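PDB 1O70: fasciclin-1 from Drosophila melanogaster, which mediates adhesion between neural cells as a membrane-attached glycoprotein, its third and fourth FAS1 domains making up this chain. Local coordinates for residues R25-V30 against V48-P53; E56-S61 against D151-V156; L77-I82 against T104-T109; K83-V88 against N144-I149. All coordinates share one frame; numbering follows the deposited sequence.

Interaction 1 of 4, residues R25-V30 against V48-P53; sequences RKFYEV and VTILAP. With SO4 (sulfate ion), chain D.
F27 lays one face of its ring against the branch methyl of I50, a CH-pi contact at the centre of the packing between helix 21-33 and strand 48-53 of the third FAS1 domain. I50 CG2 stands 3.9 Å from the centroid of the F27 ring, 19° off its normal and shifted toward the rim formed by CZ and CE2. The meeting is set up by F27 CG lying anti to the backbone N (chi1 -175°).

The other apolar contacts are looser. F27 CB lies 4.4 Å from A52 CB, and F27 CD1 meets P53 CD at 4.1 Å, with the ring presented at a slant. The segment axes, 8.2 Å apart at closest, run nearly perpendicular (95°), and H80 and I81 also pack on the F27 ring.

Polar interactions gather away from the strand, among R25, K26 and E29. A sulfate ion, probably from the crystallisation liquor, lies at the edge of the R25 guanidinium; R25 NH2 reaches its O1 at 2.9 Å, and weak bonds from NH1 and NH2 share its O4. K26 NZ donates to sulfate O3 at 3.1 Å, while R25 NH1 forms a salt bridge with E29 OE2 at 3.1 Å.

The chemistry is thus divided: helix and strand are joined by hydrocarbon and ring surfaces without a directional bond, and the charged groups stay on the helix.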
# COMPACT_ATOMS: atom_id res chain seq x y z
N ARG A 25 -18.12 5.02 19.00
CA ARG A 25 -17.81 5.90 20.11
C ARG A 25 -16.31 5.98 20.31
O ARG A 25 -15.77 7.03 20.66
CB ARG A 25 -18.46 5.42 21.41
CG ARG A 25 -17.88 4.13 21.91
CD ARG A 25 -17.83 4.10 23.43
NE ARG A 25 -17.21 2.85 23.87
CZ ARG A 25 -15.90 2.65 23.93
NH1 ARG A 25 -15.05 3.62 23.60
NH2 ARG A 25 -15.43 1.46 24.29
N LYS A 26 -15.63 4.86 20.08
CA LYS A 26 -14.18 4.78 20.22
C LYS A 26 -13.52 5.65 19.15
O LYS A 26 -12.56 6.38 19.43
CB LYS A 26 -13.71 3.34 20.07
CG LYS A 26 -12.21 3.16 20.20
CD LYS A 26 -11.73 3.53 21.59
CE LYS A 26 -10.23 3.35 21.73
NZ LYS A 26 -9.78 3.59 23.13
N PHE A 27 -14.05 5.57 17.92
CA PHE A 27 -13.51 6.36 16.83
C PHE A 27 -13.56 7.83 17.24
O PHE A 27 -12.58 8.56 17.09
CB PHE A 27 -14.33 6.14 15.55
CG PHE A 27 -13.76 6.84 14.33
CD1 PHE A 27 -12.69 6.30 13.63
CD2 PHE A 27 -14.30 8.04 13.88
CE1 PHE A 27 -12.16 6.95 12.49
CE2 PHE A 27 -13.79 8.70 12.75
CZ PHE A 27 -12.72 8.15 12.06
N TYR A 28 -14.69 8.26 17.78
CA TYR A 28 -14.83 9.66 18.20
C TYR A 28 -13.97 9.98 19.41
O TYR A 28 -13.47 11.09 19.55
CB TYR A 28 -16.29 9.99 18.46
CG TYR A 28 -17.14 9.96 17.21
CD1 TYR A 28 -18.39 9.33 17.22
CD2 TYR A 28 -16.70 10.55 16.02
CE1 TYR A 28 -19.18 9.29 16.08
CE2 TYR A 28 -17.48 10.51 14.87
CZ TYR A 28 -18.73 9.88 14.91
OH TYR A 28 -19.55 9.85 13.80
N GLU A 29 -13.79 9.01 20.30
CA GLU A 29 -12.94 9.24 21.45
C GLU A 29 -11.53 9.51 20.94
O GLU A 29 -10.87 10.45 21.39
CB GLU A 29 -12.95 8.04 22.39
CG GLU A 29 -14.01 8.15 23.46
CD GLU A 29 -14.08 6.91 24.30
OE1 GLU A 29 -13.00 6.35 24.62
OE2 GLU A 29 -15.21 6.50 24.66
N VAL A 30 -11.07 8.70 19.99
CA VAL A 30 -9.74 8.90 19.43
C VAL A 30 -9.65 10.30 18.82
O VAL A 30 -8.63 10.98 18.96
CB VAL A 30 -9.40 7.85 18.35
CG1 VAL A 30 -8.08 8.21 17.66
CG2 VAL A 30 -9.27 6.47 19.00
N VAL A 48 -19.80 11.56 3.11
CA VAL A 48 -18.68 10.99 3.85
C VAL A 48 -18.94 9.56 4.32
O VAL A 48 -20.03 9.23 4.78
CB VAL A 48 -18.34 11.87 5.09
CG1 VAL A 48 -19.56 12.00 6.00
CG2 VAL A 48 -17.16 11.27 5.86
N THR A 49 -17.93 8.71 4.19
CA THR A 49 -18.02 7.32 4.62
C THR A 49 -16.83 7.06 5.54
O THR A 49 -15.68 7.29 5.17
CB THR A 49 -18.00 6.34 3.44
OG1 THR A 49 -19.16 6.55 2.64
CG2 THR A 49 -18.00 4.90 3.93
N ILE A 50 -17.14 6.57 6.73
CA ILE A 50 -16.13 6.31 7.73
C ILE A 50 -15.87 4.82 7.90
O ILE A 50 -16.80 4.02 7.95
CB ILE A 50 -16.57 6.88 9.09
CG1 ILE A 50 -16.78 8.39 8.94
CG2 ILE A 50 -15.56 6.54 10.17
CD1 ILE A 50 -17.28 9.08 10.20
N LEU A 51 -14.59 4.46 7.97
CA LEU A 51 -14.21 3.07 8.20
C LEU A 51 -13.77 3.08 9.65
O LEU A 51 -12.65 3.51 9.96
CB LEU A 51 -13.03 2.65 7.30
CG LEU A 51 -13.26 2.72 5.78
CD1 LEU A 51 -12.10 2.02 5.07
CD2 LEU A 51 -14.58 2.04 5.39
N ALA A 52 -14.65 2.65 10.54
CA ALA A 52 -14.35 2.65 11.96
C ALA A 52 -13.77 1.33 12.43
O ALA A 52 -14.43 0.29 12.36
CB ALA A 52 -15.60 2.99 12.76
N PRO A 53 -12.52 1.34 12.91
CA PRO A 53 -11.88 0.12 13.40
C PRO A 53 -12.65 -0.39 14.61
O PRO A 53 -13.14 0.41 15.41
CB PRO A 53 -10.48 0.59 13.81
CG PRO A 53 -10.25 1.78 12.94
CD PRO A 53 -11.58 2.47 12.91
S SO4 D . -12.28 1.07 24.91
O1 SO4 D . -12.71 0.56 23.59
O2 SO4 D . -12.70 0.13 25.97
O3 SO4 D . -10.81 1.21 24.91
O4 SO4 D . -12.89 2.39 25.15

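Interaction 2 of 4, residues E56-S61 against D151-V156; sequences EAWNSS and DHVLGV
V153 spreads both of its methyl groups beneath the W58 indole, the two side chains crossing at about a right angle. In this FAS1 fold the contact joins the short, weakly bonded helix 55-60 to the loop that leaves strand 145-150 and leads toward helix 161-167. V153 CG1 forms a CH-pi contact with the six-membered ring of W58, 4.3 Å from its centroid and 18° off the normal. The other methyl, V153 CG2, lies over the same ring system nearer its rim. CG1 is anti to the backbone N (chi1 -174°), which leaves CG2 to turn toward the helix backbone, close to the carbonyl of A57.

A57 occupies the neighbouring position, its CB resting 3.4 Å from D151 O. At the other end, S61 CB comes within 4.0 Å of V153 CG2, although S61 is poorly ordered. A type II turn from V153 to V156, with G155 at positive phi, bends the chain round so that V156 also faces this end of the helix; I76 of helix 70-79 backs both valines.

The polar groups are bonded within each segment or to its neighbours. D151 OD1 accepts from T134 N of strand 131-141 and also from H152 ND1 at 3.0 Å, the latter approaching from well above the carboxylate plane; the H152 ring stacks with Y158. On the helix, where S60 is poorly ordered like S61, E56 O is held in the model from opposite faces of its carbonyl plane, by S60 OG at 2.9 Å and S60 N at 3.0 Å.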
# COMPACT_ATOMS: atom_id res chain seq x y z
N GLU A 56 -11.59 -3.93 19.26
CA GLU A 56 -10.56 -4.95 19.36
C GLU A 56 -9.39 -4.55 18.46
O GLU A 56 -8.24 -4.89 18.72
CB GLU A 56 -11.12 -6.30 18.94
CG GLU A 56 -10.18 -7.47 19.18
CD GLU A 56 -10.79 -8.80 18.75
OE1 GLU A 56 -11.93 -9.12 19.20
OE2 GLU A 56 -10.12 -9.53 17.97
N ALA A 57 -9.71 -3.82 17.39
CA ALA A 57 -8.71 -3.36 16.45
C ALA A 57 -7.92 -2.20 17.03
O ALA A 57 -6.73 -2.03 16.75
CB ALA A 57 -9.37 -2.94 15.15
N TRP A 58 -8.57 -1.38 17.84
CA TRP A 58 -7.88 -0.25 18.44
C TRP A 58 -6.99 -0.65 19.60
O TRP A 58 -6.17 0.13 20.06
CB TRP A 58 -8.89 0.78 18.92
CG TRP A 58 -9.35 1.71 17.87
CD1 TRP A 58 -10.60 1.78 17.32
CD2 TRP A 58 -8.60 2.78 17.28
NE1 TRP A 58 -10.67 2.82 16.44
CE2 TRP A 58 -9.46 3.46 16.40
CE3 TRP A 58 -7.28 3.22 17.42
CZ2 TRP A 58 -9.05 4.58 15.66
CZ3 TRP A 58 -6.87 4.33 16.68
CH2 TRP A 58 -7.75 5.00 15.81
N ASN A 59 -7.14 -1.89 20.07
CA ASN A 59 -6.34 -2.35 21.19
C ASN A 59 -5.23 -3.29 20.71
O ASN A 59 -4.05 -3.06 20.99
CB ASN A 59 -7.25 -3.05 22.21
CG ASN A 59 -6.64 -3.11 23.60
OD1 ASN A 59 -6.15 -2.10 24.12
ND2 ASN A 59 -6.68 -4.29 24.22
N SER A 60 -5.62 -4.33 19.98
CA SER A 60 -4.66 -5.30 19.47
C SER A 60 -3.66 -4.67 18.50
O SER A 60 -2.66 -5.29 18.14
CB SER A 60 -5.39 -6.46 18.77
OG SER A 60 -5.88 -6.07 17.49
N SER A 61 -3.95 -3.45 18.07
CA SER A 61 -3.07 -2.74 17.14
C SER A 61 -1.80 -2.33 17.87
O SER A 61 -0.78 -2.02 17.25
CB SER A 61 -3.75 -1.50 16.57
OG SER A 61 -3.89 -0.49 17.57
N ASP A 151 -11.51 -4.74 11.00
CA ASP A 151 -10.78 -5.41 12.06
C ASP A 151 -9.34 -4.98 12.28
O ASP A 151 -8.65 -5.56 13.11
CB ASP A 151 -10.83 -6.92 11.86
CG ASP A 151 -10.27 -7.35 10.52
OD1 ASP A 151 -9.72 -6.50 9.78
OD2 ASP A 151 -10.38 -8.55 10.22
N HIS A 152 -8.89 -3.98 11.54
CA HIS A 152 -7.53 -3.47 11.72
C HIS A 152 -7.58 -1.99 11.53
O HIS A 152 -8.47 -1.49 10.84
CB HIS A 152 -6.54 -4.05 10.72
CG HIS A 152 -6.12 -5.45 11.02
ND1 HIS A 152 -6.76 -6.55 10.49
CD2 HIS A 152 -5.15 -5.94 11.83
CE1 HIS A 152 -6.20 -7.66 10.95
NE2 HIS A 152 -5.22 -7.31 11.77
N VAL A 153 -6.64 -1.30 12.14
CA VAL A 153 -6.56 0.14 12.03
C VAL A 153 -5.66 0.47 10.85
O VAL A 153 -4.48 0.10 10.82
CB VAL A 153 -5.99 0.75 13.31
CG1 VAL A 153 -6.05 2.26 13.23
CG2 VAL A 153 -6.75 0.24 14.53
N LEU A 154 -6.22 1.15 9.85
CA LEU A 154 -5.44 1.51 8.68
C LEU A 154 -4.30 2.45 9.09
O LEU A 154 -4.36 3.09 10.14
CB LEU A 154 -6.33 2.18 7.63
CG LEU A 154 -7.53 1.37 7.12
CD1 LEU A 154 -8.31 2.19 6.10
CD2 LEU A 154 -7.05 0.07 6.50
N GLY A 155 -3.26 2.51 8.27
CA GLY A 155 -2.13 3.37 8.56
C GLY A 155 -1.20 2.91 9.66
O GLY A 155 -0.30 3.64 10.04
N VAL A 156 -1.42 1.70 10.17
CA VAL A 156 -0.57 1.13 11.22
C VAL A 156 -0.24 -0.32 10.81
O VAL A 156 -0.92 -1.26 11.21
CB VAL A 156 -1.28 1.13 12.59
CG1 VAL A 156 -0.38 0.49 13.64
CG2 VAL A 156 -1.65 2.55 12.99

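Interaction 3 of 4, residues L77-I82 against T104-T109; sequences LNMHII and TVNNNT
V105 points its two methyl groups at different partners across the contact, where the end of helix 70-79 and edge strand 81-82 of the third FAS1 domain meet the loop between strands 102-103 and 110-116. With CG1 anti to the backbone N (chi1 169°), that methyl lies beside the amide of N78, 3.4 Å from N78 OD1, while V105 CG2 meets I81 CG2 at the same separation. Both pairs approach at a slant.

M79 takes a more contorted path. Its CG is held between the backbone N and the carbonyl carbon (chi1 63°), and the chain, extended at first, bends near the end so that M79 CE reaches T109 OG1 at 3.6 Å. T109 CG2 covers the earlier part of the same side chain, against M79 CB and SD. T104 turns its CG2 toward the carbonyl of M79.

The loop 104-109 keeps its shape partly through an Asx turn: N106 OD1 accepts from N108 N at 2.9 Å, in the carbonyl plane. N106 ND2 is tied to Q75 O in helix 70-79.

V105 N supplies the hydrogen bonding between the segments, donating to I81 O at 3.0 Å and more weakly to N78 O at 3.2 Å. One backbone N-H thus serves the carbonyls of a helix end and of the strand after it, flanked by one aliphatic and one amide contact.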
# COMPACT_ATOMS: atom_id res chain seq x y z
N LEU A 77 -6.28 8.82 11.46
CA LEU A 77 -7.72 9.04 11.49
C LEU A 77 -8.23 9.49 10.12
O LEU A 77 -9.21 8.94 9.61
CB LEU A 77 -8.09 10.09 12.54
CG LEU A 77 -8.05 9.68 14.02
CD1 LEU A 77 -8.07 10.93 14.89
CD2 LEU A 77 -9.23 8.77 14.36
N ASN A 78 -7.55 10.47 9.52
CA ASN A 78 -7.97 10.99 8.23
C ASN A 78 -8.08 9.98 7.09
O ASN A 78 -8.91 10.15 6.21
CB ASN A 78 -7.06 12.12 7.78
CG ASN A 78 -7.14 13.32 8.70
OD1 ASN A 78 -8.21 13.64 9.22
ND2 ASN A 78 -6.02 13.99 8.89
N MET A 79 -7.24 8.95 7.09
CA MET A 79 -7.31 7.98 6.01
C MET A 79 -8.47 7.00 6.18
O MET A 79 -8.78 6.23 5.27
CB MET A 79 -5.98 7.22 5.85
CG MET A 79 -5.57 6.38 7.03
SD MET A 79 -4.07 5.41 6.69
CE MET A 79 -2.79 6.70 6.75
N HIS A 80 -9.13 7.05 7.34
CA HIS A 80 -10.29 6.19 7.59
C HIS A 80 -11.55 6.94 7.17
O HIS A 80 -12.65 6.42 7.30
CB HIS A 80 -10.43 5.84 9.07
CG HIS A 80 -9.48 4.79 9.56
ND1 HIS A 80 -8.19 5.08 9.96
CD2 HIS A 80 -9.64 3.46 9.75
CE1 HIS A 80 -7.61 3.97 10.39
NE2 HIS A 80 -8.47 2.97 10.27
N ILE A 81 -11.38 8.16 6.66
CA ILE A 81 -12.51 8.99 6.24
C ILE A 81 -12.59 9.25 4.73
O ILE A 81 -11.88 10.10 4.18
CB ILE A 81 -12.48 10.36 6.96
CG1 ILE A 81 -12.38 10.17 8.47
CG2 ILE A 81 -13.74 11.14 6.65
CD1 ILE A 81 -12.08 11.47 9.22
N ILE A 82 -13.49 8.52 4.08
CA ILE A 82 -13.71 8.62 2.64
C ILE A 82 -14.61 9.78 2.23
O ILE A 82 -15.77 9.86 2.63
CB ILE A 82 -14.34 7.32 2.12
CG1 ILE A 82 -13.38 6.15 2.39
CG2 ILE A 82 -14.67 7.45 0.65
CD1 ILE A 82 -14.03 4.81 2.38
N THR A 104 -9.14 9.93 0.47
CA THR A 104 -9.59 10.15 1.84
C THR A 104 -9.26 11.58 2.30
O THR A 104 -8.75 12.38 1.52
CB THR A 104 -8.94 9.16 2.82
OG1 THR A 104 -7.54 9.42 2.92
CG2 THR A 104 -9.16 7.74 2.33
N VAL A 105 -9.56 11.89 3.55
CA VAL A 105 -9.29 13.22 4.09
C VAL A 105 -7.78 13.41 4.09
O VAL A 105 -7.28 14.53 4.08
CB VAL A 105 -9.86 13.35 5.52
CG1 VAL A 105 -9.36 14.62 6.18
CG2 VAL A 105 -11.38 13.35 5.45
N ASN A 106 -7.07 12.29 4.11
CA ASN A 106 -5.62 12.31 4.08
C ASN A 106 -5.27 12.40 2.59
O ASN A 106 -5.40 11.41 1.86
CB ASN A 106 -5.09 11.01 4.70
CG ASN A 106 -3.59 11.00 4.83
OD1 ASN A 106 -2.86 11.26 3.86
ND2 ASN A 106 -3.10 10.70 6.02
N ASN A 107 -4.86 13.57 2.12
CA ASN A 107 -4.54 13.72 0.70
C ASN A 107 -3.23 13.07 0.27
O ASN A 107 -2.70 13.36 -0.80
CB ASN A 107 -4.60 15.20 0.24
CG ASN A 107 -3.83 16.14 1.15
OD1 ASN A 107 -2.72 15.82 1.60
ND2 ASN A 107 -4.39 17.32 1.38
N ASN A 108 -2.73 12.17 1.11
CA ASN A 108 -1.50 11.44 0.83
C ASN A 108 -1.76 9.94 0.95
O ASN A 108 -0.84 9.14 0.90
CB ASN A 108 -0.40 11.87 1.81
CG ASN A 108 0.30 13.13 1.38
OD1 ASN A 108 0.95 13.81 2.18
ND2 ASN A 108 0.19 13.46 0.09
N THR A 109 -3.03 9.58 1.10
CA THR A 109 -3.43 8.19 1.26
C THR A 109 -4.76 7.87 0.60
O THR A 109 -5.77 8.52 0.88
CB THR A 109 -3.61 7.83 2.73
OG1 THR A 109 -2.47 8.26 3.47
CG2 THR A 109 -3.82 6.33 2.89

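Interaction 4 of 4, residues K83-V88 against N144-I149; sequences KDRLNV and NGYVHI
H148 NE2 donates to L86 O over 2.9 Å in a nearly straight bond (169°). The oxygen lies at the edge of the imidazole, in the ring plane, and the donor arrives in the plane of the L86 carbonyl, so both flat groups are well aligned for the bond.

Two residues earlier on the strand, Y146 also reaches the loop. N87 CB sits over the centre of the Y146 ring, 3.5 Å from the centroid and 8° off the normal, a CH-pi contact with the phenol and the N87 side chain lying alongside and pointing the same way. R85 comes to the ring differently: its CG touches the edge at CE1, 3.4 Å away. The arginine chain bends at chi3, which sets NE. One face of the guanidinium lies over N144 O, which is 3.6 Å from the plane and off toward its rim. G145 follows there, at backbone angles that favour glycine.

The loop is also fastened to the sheet by T49 OG1, bonded to D84 O and L86 N, and N87 stands at the N-cap position of helix 88-94, whose first residue V88 donates its N to D139 OD2.

The arrangement belongs to the FAS1 fold as found here: the connection after edge strand 81-82 passes over strand 48-53 and lands on strand 145-150, which runs parallel to 48-53 in the mixed sheet.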
# COMPACT_ATOMS: atom_id res chain seq x y z
N LYS A 83 -14.07 10.67 1.41
CA LYS A 83 -14.83 11.83 0.94
C LYS A 83 -15.85 11.40 -0.12
O LYS A 83 -15.78 11.83 -1.27
CB LYS A 83 -13.87 12.88 0.37
CG LYS A 83 -12.93 13.45 1.43
CD LYS A 83 -11.56 13.81 0.86
CE LYS A 83 -11.63 14.95 -0.13
NZ LYS A 83 -10.30 15.20 -0.78
N ASP A 84 -16.81 10.56 0.28
CA ASP A 84 -17.83 10.07 -0.63
C ASP A 84 -18.86 9.17 0.08
O ASP A 84 -18.65 8.76 1.22
CB ASP A 84 -17.14 9.32 -1.78
CG ASP A 84 -18.11 8.68 -2.76
OD1 ASP A 84 -19.19 9.25 -3.03
OD2 ASP A 84 -17.78 7.60 -3.29
N ARG A 85 -19.98 8.90 -0.58
CA ARG A 85 -21.02 8.06 -0.02
C ARG A 85 -20.80 6.65 -0.58
O ARG A 85 -21.15 6.38 -1.73
CB ARG A 85 -22.39 8.57 -0.45
CG ARG A 85 -23.54 7.69 0.01
CD ARG A 85 -24.79 8.00 -0.80
NE ARG A 85 -25.14 9.40 -0.68
CZ ARG A 85 -25.61 9.95 0.44
NH1 ARG A 85 -25.79 9.18 1.52
NH2 ARG A 85 -25.89 11.25 0.49
N LEU A 86 -20.21 5.76 0.21
CA LEU A 86 -19.92 4.42 -0.26
C LEU A 86 -20.44 3.25 0.54
O LEU A 86 -19.96 2.99 1.65
CB LEU A 86 -18.41 4.24 -0.41
CG LEU A 86 -17.66 4.92 -1.55
CD1 LEU A 86 -16.18 4.52 -1.50
CD2 LEU A 86 -18.27 4.51 -2.88
N ASN A 87 -21.39 2.51 -0.02
CA ASN A 87 -21.91 1.32 0.64
C ASN A 87 -21.44 0.12 -0.18
O ASN A 87 -20.92 0.28 -1.28
CB ASN A 87 -23.44 1.36 0.70
CG ASN A 87 -24.09 1.47 -0.67
OD1 ASN A 87 -25.31 1.47 -0.79
ND2 ASN A 87 -23.28 1.59 -1.71
N VAL A 88 -21.64 -1.08 0.35
CA VAL A 88 -21.22 -2.29 -0.35
C VAL A 88 -21.58 -2.30 -1.84
O VAL A 88 -20.71 -2.56 -2.67
CB VAL A 88 -21.82 -3.55 0.29
CG1 VAL A 88 -21.43 -4.77 -0.51
CG2 VAL A 88 -21.32 -3.67 1.72
N ASN A 144 -25.01 11.64 5.78
CA ASN A 144 -24.39 11.92 4.49
C ASN A 144 -23.62 10.74 3.92
O ASN A 144 -22.80 10.91 3.02
CB ASN A 144 -23.45 13.13 4.62
CG ASN A 144 -24.20 14.40 4.93
OD1 ASN A 144 -25.10 14.80 4.19
ND2 ASN A 144 -23.84 15.05 6.03
N GLY A 145 -23.86 9.54 4.43
CA GLY A 145 -23.15 8.39 3.90
C GLY A 145 -23.30 7.10 4.68
O GLY A 145 -24.41 6.72 5.06
N TYR A 146 -22.18 6.42 4.90
CA TYR A 146 -22.22 5.17 5.62
C TYR A 146 -21.04 4.99 6.57
O TYR A 146 -20.14 5.83 6.64
CB TYR A 146 -22.23 3.99 4.64
CG TYR A 146 -23.40 3.99 3.67
CD1 TYR A 146 -23.36 4.75 2.50
CD2 TYR A 146 -24.56 3.25 3.92
CE1 TYR A 146 -24.43 4.78 1.61
CE2 TYR A 146 -25.64 3.26 3.04
CZ TYR A 146 -25.57 4.03 1.89
OH TYR A 146 -26.64 4.07 1.01
N VAL A 147 -21.08 3.89 7.31
CA VAL A 147 -20.03 3.54 8.24
C VAL A 147 -19.87 2.04 8.16
O VAL A 147 -20.85 1.30 8.07
CB VAL A 147 -20.41 3.93 9.67
CG1 VAL A 147 -19.50 3.20 10.66
CG2 VAL A 147 -20.29 5.43 9.85
N HIS A 148 -18.63 1.58 8.18
CA HIS A 148 -18.32 0.16 8.13
C HIS A 148 -17.27 -0.11 9.20
O HIS A 148 -16.37 0.71 9.42
CB HIS A 148 -17.71 -0.20 6.78
CG HIS A 148 -18.53 0.23 5.60
ND1 HIS A 148 -19.69 -0.41 5.22
CD2 HIS A 148 -18.32 1.21 4.69
CE1 HIS A 148 -20.16 0.16 4.12
NE2 HIS A 148 -19.35 1.14 3.78
N ILE A 149 -17.36 -1.26 9.85
CA ILE A 149 -16.38 -1.61 10.88
C ILE A 149 -15.32 -2.57 10.32
O ILE A 149 -15.65 -3.59 9.72
CB ILE A 149 -17.07 -2.24 12.13
CG1 ILE A 149 -17.92 -1.20 12.85
CG2 ILE A 149 -16.02 -2.70 13.14
CD1 ILE A 149 -19.13 -0.75 12.11

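How the interactions relate
Followed from the N terminus, interaction 1 closes first, bringing strand 48-53 back against helix 21-33 through an intervening helical stretch. Interaction 2 opens just afterwards at 56-61 and closes only at 151-156, so interactions 3 and 4 are nested within its long loop. Those two cross: 77-82 and 83-88 are consecutive in the chain, and their partners 104-109 and 144-149 follow in the same order. Strand 48-53 links several of them, pairing with 81-82 on one side and 145-150 on the other, while P53 and W58 join interactions 1 and 2. Together the four contacts tie helices, edge strand and the two strands next to it in the sheet of the third FAS1 domain into one unit.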